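Local coordinates for protein nonribosomal peptide synthase (Streptomyces sp. MJ635-86F5, PDB 5JJP) that adenylates aliphatic beta-amino acids as a nonribosomal peptide synthase adenylation enzyme, a step that presumably consumes ATP, at residues A269-V274 against D296-I301; D221-T226 against Q273-P278; P132-Q137 against G151-G156; A74-L79 against K158-E163. All coordinates share one frame; numbering follows the deposited sequence.

Interaction 1. Residues A269-V274 against D296-I301; sequences AAITQV and DPLRSI
Pro297 sets its ring CB beside the carbonyl of Ile271, while its own O receives a CA-H...O contact from Thr272. Leu298 follows with CG anti to the backbone N (chi1 -174°), which brings CD1 to 3.6 Å from Val274 CG2, the two side chains crossing at about a right angle. Arg299 N then meets Thr272 O at 2.9 Å, on a lone pair (154° at the hydrogen). Ser300 N reaches Thr272 O at 3.0 Å, nearly along the C=O axis but bent (132°), and Ser300 OG donates to Thr272 O from above the carbonyl plane, so three donors grip one acceptor. Ser300 OG also accepts from Gln273 NE2 at 3.0 Å, in the amide plane; NE2 also reaches Leu216 O, and OE1 is held by His275. Parallel pairing begins at Gln273 with Ser300 and continues through Val274 N, 3.0 Å from Ser300 O, into Val274 with Ile301. Strands 273-276 and 300-304 are thus parallel neighbours, linked through helices, in a mixed sheet of the five-layered sandwich. Residues 269-271 descend from helix 259-268 through a Schellman motif at Ala270. Leu266 of that helix packs on Ile271 and Val274, Trp281 covers Val274 and Ile301, and strands 222-225 and 324-329 flank the pair.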
# COMPACT_ATOMS: atom_id res chain seq x y z
N ALA A 269 10.64 -13.15 -14.66
CA ALA A 269 9.19 -13.00 -14.38
C ALA A 269 8.46 -12.09 -15.40
O ALA A 269 7.29 -11.80 -15.22
CB ALA A 269 8.99 -12.47 -12.97
N ALA A 270 9.16 -11.65 -16.44
CA ALA A 270 8.56 -10.93 -17.54
C ALA A 270 7.79 -9.74 -16.97
O ALA A 270 6.64 -9.48 -17.31
CB ALA A 270 7.64 -11.84 -18.36
N ILE A 271 8.50 -8.96 -16.16
CA ILE A 271 7.91 -7.80 -15.49
C ILE A 271 7.62 -6.62 -16.45
O ILE A 271 8.52 -6.17 -17.18
CB ILE A 271 8.84 -7.32 -14.37
CG1 ILE A 271 9.03 -8.44 -13.34
CG2 ILE A 271 8.31 -6.05 -13.71
CD1 ILE A 271 7.75 -8.87 -12.63
N THR A 272 6.36 -6.15 -16.47
CA THR A 272 5.99 -4.97 -17.27
C THR A 272 6.02 -3.68 -16.48
O THR A 272 6.17 -2.62 -17.06
CB THR A 272 4.61 -5.11 -17.88
OG1 THR A 272 3.63 -5.21 -16.85
CG2 THR A 272 4.55 -6.37 -18.79
N GLN A 273 5.90 -3.75 -15.16
CA GLN A 273 5.88 -2.52 -14.37
C GLN A 273 6.64 -2.70 -13.08
O GLN A 273 6.51 -3.73 -12.43
CB GLN A 273 4.45 -2.10 -14.09
CG GLN A 273 4.32 -0.78 -13.33
CD GLN A 273 2.89 -0.33 -13.21
OE1 GLN A 273 2.26 -0.54 -12.19
NE2 GLN A 273 2.34 0.22 -14.29
N VAL A 274 7.51 -1.75 -12.77
CA VAL A 274 8.27 -1.83 -11.56
C VAL A 274 7.82 -0.72 -10.60
O VAL A 274 7.68 0.43 -11.00
CB VAL A 274 9.75 -1.70 -11.78
CG1 VAL A 274 10.45 -1.57 -10.43
CG2 VAL A 274 10.29 -2.91 -12.50
N ASP A 296 13.71 -5.56 -21.86
CA ASP A 296 12.74 -5.46 -22.94
C ASP A 296 11.29 -5.53 -22.50
O ASP A 296 10.44 -4.83 -23.08
CB ASP A 296 13.05 -6.49 -24.04
CG ASP A 296 14.32 -6.15 -24.82
OD1 ASP A 296 14.62 -4.94 -24.99
OD2 ASP A 296 15.01 -7.08 -25.28
N PRO A 297 10.97 -6.36 -21.51
CA PRO A 297 9.54 -6.49 -21.17
C PRO A 297 8.97 -5.33 -20.39
O PRO A 297 7.74 -5.15 -20.35
CB PRO A 297 9.48 -7.76 -20.30
CG PRO A 297 10.75 -8.47 -20.62
CD PRO A 297 11.76 -7.43 -20.91
N LEU A 298 9.85 -4.52 -19.83
CA LEU A 298 9.46 -3.43 -18.95
C LEU A 298 8.85 -2.28 -19.75
O LEU A 298 9.50 -1.75 -20.62
CB LEU A 298 10.68 -2.92 -18.17
CG LEU A 298 10.41 -1.87 -17.08
CD1 LEU A 298 9.58 -2.47 -15.97
CD2 LEU A 298 11.68 -1.32 -16.48
N ARG A 299 7.60 -1.93 -19.43
CA ARG A 299 6.88 -0.84 -20.07
C ARG A 299 6.71 0.35 -19.16
O ARG A 299 6.44 1.48 -19.64
CB ARG A 299 5.50 -1.29 -20.50
CG ARG A 299 5.51 -2.58 -21.30
CD ARG A 299 4.14 -2.94 -21.75
NE ARG A 299 3.68 -1.91 -22.65
CZ ARG A 299 2.40 -1.54 -22.82
NH1 ARG A 299 2.14 -0.55 -23.63
NH2 ARG A 299 1.39 -2.13 -22.17
N SER A 300 6.83 0.16 -17.84
CA SER A 300 6.47 1.24 -16.95
C SER A 300 7.11 1.17 -15.60
O SER A 300 7.46 0.12 -15.13
CB SER A 300 4.96 1.28 -16.80
OG SER A 300 4.48 0.02 -16.42
N ILE A 301 7.25 2.33 -14.97
CA ILE A 301 7.84 2.41 -13.64
C ILE A 301 7.06 3.41 -12.80
O ILE A 301 6.74 4.51 -13.27
CB ILE A 301 9.29 2.89 -13.70
CG1 ILE A 301 10.13 1.99 -14.63
CG2 ILE A 301 9.90 2.90 -12.31
CD1 ILE A 301 11.56 2.50 -14.85

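Interaction 2. Residues D221-T226 against Q273-P278; sequences DRVAVT and QVHGVP
Backbone hydrogen bonds join the strands in parallel register, Val223 beside Gln273, Ala224 beside Val274 and Val225 beside His275. Ala224 sits at the middle of this exchange: its N donates to Gln273 O at 2.9 Å, and its O receives His275 N at 2.9 Å, each nearly along the C=O axis of the acceptor. His275 O is held twice by Thr226. Thr226 N lies a long 3.3 Å from His275 O, above the carbonyl plane, whereas Thr226 OG1, 2.6 Å from His275 O, lies in that plane on a lone pair; chi1 of 59° folds the hydroxyl back for this bond.

Among the side chains, His275 NE2 donates to Gln273 OE1 at 2.8 Å, the acceptor lying at the ring edge, in plane. This bond fixes the turn of the imidazole, while the buried ND1 has no partner in the model.

CH-pi contact completes that face: Val223 CG1 stands over the ring, 3.5 Å from the His275 centroid. On the opposite face, which carries Ala224 and Val274, Leu266 of helix 259-268 packs. Helix 232-243 covers Val223 and Val225, and strand 247-250 lies beyond 222-225, at one margin of this mixed sheet of the alpha-beta sandwich.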
# COMPACT_ATOMS: atom_id res chain seq x y z
N ASP A 221 -0.60 -6.51 -17.10
CA ASP A 221 0.64 -6.16 -16.44
C ASP A 221 1.11 -7.21 -15.47
O ASP A 221 0.32 -7.93 -14.93
CB ASP A 221 0.52 -4.84 -15.74
CG ASP A 221 0.56 -3.71 -16.68
OD1 ASP A 221 1.65 -3.51 -17.28
OD2 ASP A 221 -0.46 -2.99 -16.76
N ARG A 222 2.40 -7.29 -15.29
CA ARG A 222 2.99 -8.08 -14.22
C ARG A 222 3.83 -7.12 -13.43
O ARG A 222 4.76 -6.53 -13.96
CB ARG A 222 3.84 -9.19 -14.81
CG ARG A 222 3.03 -10.12 -15.69
CD ARG A 222 3.87 -11.23 -16.25
NE ARG A 222 3.20 -12.51 -16.02
CZ ARG A 222 3.81 -13.66 -15.72
NH1 ARG A 222 5.12 -13.73 -15.50
NH2 ARG A 222 3.07 -14.74 -15.54
N VAL A 223 3.52 -6.95 -12.16
CA VAL A 223 4.06 -5.83 -11.37
C VAL A 223 5.06 -6.31 -10.37
O VAL A 223 4.73 -7.14 -9.51
CB VAL A 223 2.96 -5.11 -10.66
CG1 VAL A 223 3.50 -3.92 -9.85
CG2 VAL A 223 1.91 -4.66 -11.68
N ALA A 224 6.30 -5.84 -10.49
CA ALA A 224 7.30 -6.11 -9.52
C ALA A 224 7.11 -5.12 -8.37
O ALA A 224 7.30 -3.93 -8.56
CB ALA A 224 8.67 -5.93 -10.12
N VAL A 225 6.80 -5.62 -7.19
CA VAL A 225 6.73 -4.81 -5.94
C VAL A 225 8.06 -4.98 -5.16
O VAL A 225 8.37 -6.02 -4.63
CB VAL A 225 5.54 -5.28 -5.11
CG1 VAL A 225 5.41 -4.47 -3.81
CG2 VAL A 225 4.25 -5.20 -5.92
N THR A 226 8.89 -3.97 -5.15
CA THR A 226 10.17 -4.09 -4.54
C THR A 226 10.17 -3.78 -3.04
O THR A 226 11.07 -4.17 -2.33
CB THR A 226 11.17 -3.15 -5.21
OG1 THR A 226 10.70 -1.82 -5.10
CG2 THR A 226 11.33 -3.53 -6.70
N GLN A 273 5.90 -3.75 -15.16
CA GLN A 273 5.88 -2.52 -14.37
C GLN A 273 6.64 -2.70 -13.08
O GLN A 273 6.51 -3.73 -12.43
CB GLN A 273 4.45 -2.10 -14.09
CG GLN A 273 4.32 -0.78 -13.33
CD GLN A 273 2.89 -0.33 -13.21
OE1 GLN A 273 2.26 -0.54 -12.19
NE2 GLN A 273 2.34 0.22 -14.29
N VAL A 274 7.51 -1.75 -12.77
CA VAL A 274 8.27 -1.83 -11.56
C VAL A 274 7.82 -0.72 -10.60
O VAL A 274 7.68 0.43 -11.00
CB VAL A 274 9.75 -1.70 -11.78
CG1 VAL A 274 10.45 -1.57 -10.43
CG2 VAL A 274 10.29 -2.91 -12.50
N HIS A 275 7.54 -1.11 -9.37
CA HIS A 275 7.26 -0.19 -8.27
C HIS A 275 8.46 -0.18 -7.35
O HIS A 275 8.97 -1.24 -6.97
CB HIS A 275 6.07 -0.68 -7.42
CG HIS A 275 4.75 -0.63 -8.12
ND1 HIS A 275 3.57 -0.89 -7.48
CD2 HIS A 275 4.44 -0.35 -9.40
CE1 HIS A 275 2.57 -0.75 -8.32
NE2 HIS A 275 3.07 -0.46 -9.51
N GLY A 276 8.88 1.00 -6.96
CA GLY A 276 10.01 1.12 -6.06
C GLY A 276 10.35 2.56 -5.74
O GLY A 276 9.82 3.46 -6.37
N VAL A 277 11.19 2.78 -4.74
CA VAL A 277 11.76 4.13 -4.49
C VAL A 277 12.75 4.48 -5.61
O VAL A 277 13.28 3.60 -6.23
CB VAL A 277 12.45 4.25 -3.11
CG1 VAL A 277 11.42 4.09 -1.98
CG2 VAL A 277 13.57 3.23 -2.91
N PRO A 278 12.96 5.76 -5.88
CA PRO A 278 13.89 6.20 -6.90
C PRO A 278 15.28 5.59 -6.79
O PRO A 278 15.84 5.20 -7.78
CB PRO A 278 13.99 7.71 -6.64
CG PRO A 278 12.65 8.08 -6.12
CD PRO A 278 12.25 6.91 -5.26

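Interaction 3. Residues P132-Q137 against G151-G156; sequences PALFLQ and GMARFG
Gln137 and Arg154 run side by side on one face of two neighbouring parallel strands of the five-strand mixed sheet, with amide and guanidinium planes stacked 13° apart. NE2 of Gln137 lies over the guanidinium, offset toward its rim, 3.7 Å from Arg154 NH2. Because CG of Gln137 takes the crowded position between N and carbonyl carbon (chi1 69°), the amide leans toward strand 151-156, and Gln137 NE2 makes a weak hydrogen bond to Met152 SD at 3.4 Å. Met152, bent at chi2 and chi3, lies alongside Phe135 and puts CG at the ring edge, 3.9 Å from Phe135 CD2.

On the other face Leu134 and Leu136 bring CD1 to the Ala153 methyl. The ring end of Phe155 meets Leu136 at about a right angle, Leu136 CD1 lying at its edge. Phe135 N and Gln137 N donate to Gly151 O and Ala153 O; Ala153 N and Phe155 N return bonds to Phe135 O and Gln137 O. A water bridges Ala133 O and Gly151 N.

The Gln137 amide covers the guanidinium by NE2, not OE1, so the two groups stack and take outside partners: donor Arg143 N for OE1, acceptor Gly141 O for Arg154 NH1. A long, weak ion pair with Glu163 is consistent with a charged guanidinium.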
# COMPACT_ATOMS: atom_id res chain seq x y z
N PRO A 132 -2.29 -6.14 20.36
CA PRO A 132 -2.86 -7.11 19.45
C PRO A 132 -3.18 -8.37 20.22
O PRO A 132 -2.49 -8.71 21.15
CB PRO A 132 -1.72 -7.40 18.48
CG PRO A 132 -0.49 -7.13 19.27
CD PRO A 132 -0.86 -5.91 20.09
N ALA A 133 -4.22 -9.06 19.79
CA ALA A 133 -4.57 -10.33 20.36
C ALA A 133 -3.82 -11.49 19.73
O ALA A 133 -3.79 -12.57 20.32
CB ALA A 133 -6.04 -10.55 20.19
N LEU A 134 -3.20 -11.27 18.57
CA LEU A 134 -2.52 -12.37 17.85
C LEU A 134 -1.29 -11.89 17.11
O LEU A 134 -1.29 -10.84 16.47
CB LEU A 134 -3.51 -12.99 16.87
CG LEU A 134 -3.05 -14.22 16.05
CD1 LEU A 134 -2.81 -15.43 16.94
CD2 LEU A 134 -4.07 -14.54 15.02
N PHE A 135 -0.21 -12.64 17.24
CA PHE A 135 0.98 -12.44 16.45
C PHE A 135 1.00 -13.59 15.45
O PHE A 135 1.13 -14.75 15.83
CB PHE A 135 2.21 -12.49 17.31
CG PHE A 135 3.51 -12.34 16.55
CD1 PHE A 135 4.00 -11.10 16.24
CD2 PHE A 135 4.25 -13.47 16.13
CE1 PHE A 135 5.19 -10.95 15.58
CE2 PHE A 135 5.44 -13.34 15.48
CZ PHE A 135 5.91 -12.06 15.21
N LEU A 136 0.85 -13.27 14.17
CA LEU A 136 0.65 -14.26 13.11
C LEU A 136 1.85 -14.21 12.16
O LEU A 136 2.03 -13.21 11.50
CB LEU A 136 -0.60 -13.89 12.34
CG LEU A 136 -0.92 -14.75 11.14
CD1 LEU A 136 -0.92 -16.23 11.52
CD2 LEU A 136 -2.26 -14.37 10.55
N GLN A 137 2.71 -15.22 12.17
CA GLN A 137 3.95 -15.16 11.41
C GLN A 137 4.01 -16.28 10.35
O GLN A 137 3.23 -17.19 10.38
CB GLN A 137 5.19 -15.19 12.33
CG GLN A 137 5.44 -16.48 13.05
CD GLN A 137 6.59 -16.40 14.06
OE1 GLN A 137 7.68 -15.89 13.77
NE2 GLN A 137 6.37 -16.95 15.24
N GLY A 151 -1.14 -14.36 21.88
CA GLY A 151 -1.52 -15.40 20.90
C GLY A 151 -0.46 -15.51 19.82
O GLY A 151 0.04 -14.50 19.35
N MET A 152 -0.08 -16.73 19.48
CA MET A 152 0.89 -16.93 18.40
C MET A 152 0.44 -18.02 17.44
O MET A 152 -0.06 -19.08 17.86
CB MET A 152 2.34 -17.11 18.84
CG MET A 152 3.30 -16.89 17.66
SD MET A 152 3.63 -18.39 16.67
CE MET A 152 4.69 -19.27 17.84
N ALA A 153 0.61 -17.76 16.16
CA ALA A 153 0.21 -18.72 15.12
C ALA A 153 1.06 -18.57 13.90
O ALA A 153 1.70 -17.54 13.73
CB ALA A 153 -1.25 -18.51 14.75
N ARG A 154 1.09 -19.61 13.09
CA ARG A 154 1.85 -19.60 11.87
C ARG A 154 0.94 -19.89 10.77
O ARG A 154 -0.02 -20.67 10.93
CB ARG A 154 2.93 -20.65 11.87
CG ARG A 154 4.05 -20.37 12.84
CD ARG A 154 4.76 -21.64 13.26
NE ARG A 154 5.72 -21.32 14.32
CZ ARG A 154 6.88 -20.73 14.09
NH1 ARG A 154 7.20 -20.38 12.85
NH2 ARG A 154 7.68 -20.45 15.09
N PHE A 155 1.24 -19.33 9.60
CA PHE A 155 0.50 -19.70 8.39
C PHE A 155 1.48 -20.21 7.36
O PHE A 155 2.60 -19.74 7.27
CB PHE A 155 -0.31 -18.51 7.86
CG PHE A 155 0.53 -17.37 7.42
CD1 PHE A 155 0.89 -16.39 8.28
CD2 PHE A 155 0.95 -17.29 6.11
CE1 PHE A 155 1.71 -15.34 7.89
CE2 PHE A 155 1.81 -16.26 5.71
CZ PHE A 155 2.19 -15.29 6.61
N GLY A 156 1.06 -21.20 6.58
CA GLY A 156 1.92 -21.72 5.48
C GLY A 156 1.07 -22.53 4.52
O GLY A 156 -0.17 -22.45 4.57
O HOH W 1 -3.24 -12.97 22.81

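Interaction 4. Residues A74-L79 against K158-E163; sequences AELDAL and KGVTTE
Val160 is the tight centre of this contact, facing the helix with its CB 4.0 Å from Glu75 CB. With CG1 anti to the backbone N (chi1 173°), the valine turns that methyl to Leu76 CD2, which Val160 CG1 meets at 4.1 Å, the two chains crossing at about a right angle. Leu76 continues inward to Leu107 of helix 95-107 and Leu134 of strand 134-138, while Phe155 backs Val160. Leu79, packed on Leu134, Leu165 and Pro166, reaches tip to tip with Thr162, Leu79 CD2 coming 3.6 Å from Thr162 OG1.

The segments thus join the C-terminal part of helix 62-77 to strand 159-162, the antiparallel edge strand of a mixed sheet whose other four strands run parallel; this helix-on-sheet layer belongs to the enzyme's alpha-beta sandwich.

Toward solvent the contact loosens. The partly exposed Glu75 extends beyond CG and straddles Val160 N with both carboxylate oxygens, each a weak hydrogen bond, Glu75 OE2 at 3.3 Å and OE1 at 3.4 Å. At the backbone angles of Gly159 (135°/-156°) a CB would jam against the preceding carbonyl O, and would also clash with Glu75 OE2. Lys158 NZ stays 5.3 Å from Glu75 OE1, too far for a salt bridge.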
# COMPACT_ATOMS: atom_id res chain seq x y z
N ALA A 74 -11.24 -19.35 7.85
CA ALA A 74 -11.95 -20.36 8.65
C ALA A 74 -11.15 -20.77 9.92
O ALA A 74 -11.69 -20.78 11.01
CB ALA A 74 -12.26 -21.60 7.81
N GLU A 75 -9.85 -21.05 9.75
CA GLU A 75 -9.01 -21.44 10.89
C GLU A 75 -8.78 -20.26 11.86
O GLU A 75 -8.87 -20.43 13.07
CB GLU A 75 -7.70 -22.02 10.40
CG GLU A 75 -7.83 -23.39 9.77
CD GLU A 75 -6.58 -23.81 8.99
OE1 GLU A 75 -5.90 -24.78 9.44
OE2 GLU A 75 -6.26 -23.16 7.91
N LEU A 76 -8.55 -19.05 11.33
CA LEU A 76 -8.38 -17.92 12.19
C LEU A 76 -9.66 -17.64 12.96
O LEU A 76 -9.58 -17.24 14.12
CB LEU A 76 -7.93 -16.67 11.44
CG LEU A 76 -6.50 -16.73 10.92
CD1 LEU A 76 -6.24 -15.60 9.95
CD2 LEU A 76 -5.51 -16.65 12.04
N ASP A 77 -10.82 -17.85 12.33
CA ASP A 77 -12.08 -17.52 12.97
C ASP A 77 -12.35 -18.47 14.15
O ASP A 77 -13.12 -18.10 15.06
CB ASP A 77 -13.24 -17.58 11.99
CG ASP A 77 -14.50 -16.89 12.51
OD1 ASP A 77 -14.46 -15.83 13.11
OD2 ASP A 77 -15.58 -17.41 12.27
N ALA A 78 -11.72 -19.64 14.15
CA ALA A 78 -11.92 -20.58 15.26
C ALA A 78 -11.20 -20.06 16.53
O ALA A 78 -11.36 -20.65 17.59
CB ALA A 78 -11.43 -21.97 14.90
N LEU A 79 -10.37 -19.03 16.41
CA LEU A 79 -9.67 -18.51 17.57
C LEU A 79 -10.53 -17.61 18.42
O LEU A 79 -10.17 -17.26 19.54
CB LEU A 79 -8.40 -17.78 17.15
CG LEU A 79 -7.41 -18.64 16.38
CD1 LEU A 79 -6.23 -17.80 15.99
CD2 LEU A 79 -6.97 -19.80 17.24
N LYS A 158 0.05 -25.61 4.29
CA LYS A 158 -0.96 -26.48 4.86
C LYS A 158 -2.10 -25.78 5.63
O LYS A 158 -3.15 -26.38 5.84
CB LYS A 158 -0.30 -27.51 5.79
CG LYS A 158 0.36 -26.96 7.06
CD LYS A 158 -0.59 -26.36 8.12
CE LYS A 158 -1.90 -27.12 8.41
NZ LYS A 158 -1.79 -28.17 9.46
N GLY A 159 -1.92 -24.51 6.01
CA GLY A 159 -2.95 -23.78 6.73
C GLY A 159 -2.35 -23.02 7.88
O GLY A 159 -1.15 -22.72 7.88
N VAL A 160 -3.18 -22.74 8.88
CA VAL A 160 -2.79 -21.98 10.07
C VAL A 160 -2.74 -22.90 11.27
O VAL A 160 -3.77 -23.47 11.66
CB VAL A 160 -3.81 -20.91 10.39
CG1 VAL A 160 -3.50 -20.24 11.70
CG2 VAL A 160 -3.91 -19.88 9.24
N THR A 161 -1.56 -23.03 11.88
CA THR A 161 -1.39 -23.78 13.11
C THR A 161 -1.07 -22.82 14.25
O THR A 161 -0.31 -21.88 14.08
CB THR A 161 -0.27 -24.82 12.96
OG1 THR A 161 0.92 -24.18 12.49
CG2 THR A 161 -0.67 -25.85 11.92
N THR A 162 -1.71 -23.03 15.39
CA THR A 162 -1.65 -22.09 16.50
C THR A 162 -0.79 -22.65 17.61
O THR A 162 -1.16 -23.63 18.21
CB THR A 162 -3.06 -21.80 17.05
OG1 THR A 162 -3.88 -21.17 16.05
CG2 THR A 162 -2.98 -20.86 18.26
N GLU A 163 0.32 -21.99 17.91
CA GLU A 163 1.26 -22.45 18.94
C GLU A 163 0.79 -22.01 20.33
O GLU A 163 1.04 -22.69 21.31
CB GLU A 163 2.71 -21.99 18.68
CG GLU A 163 3.20 -22.20 17.25
CD GLU A 163 3.40 -23.68 16.85
OE1 GLU A 163 3.44 -24.55 17.73
OE2 GLU A 163 3.50 -23.95 15.63

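In the fold
Two sheets of one chain carry these four contacts. Interactions 1 and 2 share Gln273 and Val274, so strand 273-276 is flanked by strand 300-304 and strand 222-225; their centres lie 8 Å apart, and Thr272 OG1 ties them together, 2.6 Å from Asp221 OD1 and 2.9 Å from Arg222 N. Interactions 3 and 4 form the second pair, with centres 9 Å apart: strands 151-156 and 159-162 follow each other and meet antiparallel, Arg154 N lying 2.8 Å from Thr161 O, while Met152 CE packs on Glu163 CG. Between the sheets, the nearest atoms of interactions 2 and 3 remain about 15 Å apart. No ligand marks an active site among these contacts.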